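Local coordinates for protein 2-c-methyl-d-erythritol 2,4-cyclodiphosphate synthase (Plasmodium falciparum, PDB 4C81) that probably converts 4-diphosphocytidyl-2-C-methyl-D-erythritol 2-phosphate to the cyclic diphosphate of the non-mevalonate isoprenoid pathway, releasing CMP, as a zinc-containing homotrimer, at residues V119-I124 with C173-L178. The protein carries 1 engineered substitution. Numbering follows the deposited sequence.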
# COMPACT_ATOMS: atom_id res chain seq x y z
N VAL A 119 1.74 13.54 -2.38
CA VAL A 119 1.43 12.25 -2.99
C VAL A 119 2.75 11.50 -3.20
O VAL A 119 3.77 12.09 -3.58
CB VAL A 119 0.66 12.41 -4.32
CG1 VAL A 119 1.51 13.10 -5.38
CG2 VAL A 119 0.16 11.06 -4.82
N ASP A 120 2.74 10.20 -2.91
CA ASP A 120 3.89 9.32 -3.11
C ASP A 120 3.42 8.14 -3.95
O ASP A 120 2.48 7.45 -3.59
CB ASP A 120 4.46 8.82 -1.77
CG ASP A 120 5.81 8.10 -1.93
OD1 ASP A 120 6.43 8.20 -3.01
OD2 ASP A 120 6.25 7.44 -0.96
N ILE A 121 4.10 7.94 -5.08
CA ILE A 121 3.66 7.02 -6.11
C ILE A 121 4.73 5.96 -6.32
O ILE A 121 5.90 6.28 -6.51
CB ILE A 121 3.39 7.77 -7.44
CG1 ILE A 121 2.33 8.86 -7.24
CG2 ILE A 121 2.94 6.80 -8.51
CD1 ILE A 121 2.35 9.94 -8.29
N ASN A 122 4.31 4.70 -6.26
CA ASN A 122 5.18 3.54 -6.46
C ASN A 122 4.75 2.76 -7.68
O ASN A 122 3.68 2.15 -7.69
CB ASN A 122 5.10 2.62 -5.24
CG ASN A 122 5.81 3.19 -4.04
OD1 ASN A 122 6.97 3.58 -4.14
ND2 ASN A 122 5.13 3.23 -2.91
N VAL A 123 5.58 2.79 -8.72
CA VAL A 123 5.34 1.99 -9.92
C VAL A 123 6.15 0.70 -9.82
O VAL A 123 7.33 0.74 -9.51
CB VAL A 123 5.75 2.76 -11.19
CG1 VAL A 123 5.57 1.90 -12.44
CG2 VAL A 123 4.95 4.06 -11.31
N ILE A 124 5.49 -0.43 -10.06
CA ILE A 124 6.16 -1.73 -10.07
C ILE A 124 6.13 -2.21 -11.51
O ILE A 124 5.06 -2.49 -12.06
CB ILE A 124 5.50 -2.75 -9.13
CG1 ILE A 124 5.31 -2.14 -7.73
CG2 ILE A 124 6.36 -4.01 -9.05
CD1 ILE A 124 4.65 -3.06 -6.73
N CYS A 173 0.70 0.24 -10.20
CA CYS A 173 0.98 1.48 -9.49
C CYS A 173 0.19 1.53 -8.19
O CYS A 173 -0.99 1.17 -8.17
CB CYS A 173 0.60 2.70 -10.35
SG CYS A 173 1.16 4.28 -9.67
N PHE A 174 0.86 1.95 -7.12
CA PHE A 174 0.21 2.34 -5.87
C PHE A 174 0.45 3.82 -5.65
O PHE A 174 1.59 4.27 -5.61
CB PHE A 174 0.80 1.56 -4.69
CG PHE A 174 0.44 0.12 -4.67
CD1 PHE A 174 1.14 -0.79 -5.44
CD2 PHE A 174 -0.62 -0.34 -3.90
CE1 PHE A 174 0.81 -2.14 -5.44
CE2 PHE A 174 -0.96 -1.69 -3.89
CZ PHE A 174 -0.25 -2.59 -4.66
N ALA A 175 -0.63 4.58 -5.52
CA ALA A 175 -0.54 6.01 -5.26
C ALA A 175 -1.07 6.28 -3.86
O ALA A 175 -2.17 5.86 -3.54
CB ALA A 175 -1.34 6.79 -6.29
N ASN A 176 -0.28 6.97 -3.04
CA ASN A 176 -0.63 7.27 -1.66
C ASN A 176 -0.68 8.77 -1.47
O ASN A 176 0.26 9.47 -1.85
CB ASN A 176 0.40 6.67 -0.71
CG ASN A 176 0.58 5.19 -0.92
OD1 ASN A 176 -0.07 4.38 -0.26
ND2 ASN A 176 1.45 4.82 -1.86
N ILE A 177 -1.76 9.26 -0.88
CA ILE A 177 -1.99 10.70 -0.79
C ILE A 177 -2.56 11.10 0.57
O ILE A 177 -3.23 10.31 1.23
CB ILE A 177 -2.94 11.14 -1.92
CG1 ILE A 177 -2.83 12.65 -2.16
CG2 ILE A 177 -4.38 10.70 -1.66
CD1 ILE A 177 -3.48 13.08 -3.45
N LEU A 178 -2.26 12.33 0.98
CA LEU A 178 -2.92 12.96 2.12
C LEU A 178 -3.66 14.18 1.61
O LEU A 178 -3.12 14.95 0.81
CB LEU A 178 -1.90 13.40 3.17
CG LEU A 178 -1.23 12.31 3.98
CD1 LEU A 178 -0.16 12.93 4.86
CD2 LEU A 178 -2.23 11.52 4.83
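D120 and N122 pair with N176 and F174 as the hydrogen-bonded pairs of two antiparallel strands whose axes come within 4.7 Å, alternating with the non-hydrogen-bonded pairs V119–I177, I121–A175 and V123–C173. The straightest bond runs from N122 N to F174 O, 2.8 Å long with 177° at the hydrogen.

One face of the sheet is apolar. The CG2 of I121, anti to its own backbone N, meets SG of C173 at 3.3 Å, a tight contact, while CG2 of V123 reaches the same sulphur at 4.1 Å. Small A175 fits where strand 170-181 lies against S68 of helix 64-77, its CB 4.3 Å from CG1 of I121.

The face of D120, N122, F174 and N176 joins the subunits. In N176, chi1 of -55° sets CG beside the backbone N, which bonds to D120 O; ND2 adds a weak 3.3 Å bond to that oxygen. An amide suits this buried place: ND2 donates to Q12 OE1 of the second subunit, and OD1 accepts weakly from Q12 NE2 of its own chain. D120, a buried acid, forms a salt bridge with K155; N122 OD1 also accepts from K155, while its ND2 donates to Q12 O of the second subunit. CE1 of F174 comes 4.2 Å from CD1 of I124, obliquely, and its ring meets the F174 rings of both other subunits edge-to-face, a flat apolar group suited to a threefold interior.

The V123–I124 end approaches the active site, V123's side chain about 5 Å from bound CDP. Within the five-stranded mixed sheet, strand 170-181 lies between 9-21 and 114-124, and 152-157 flanks 114-124 in parallel; helices 64-77 and 130-145 pack on the I121 face.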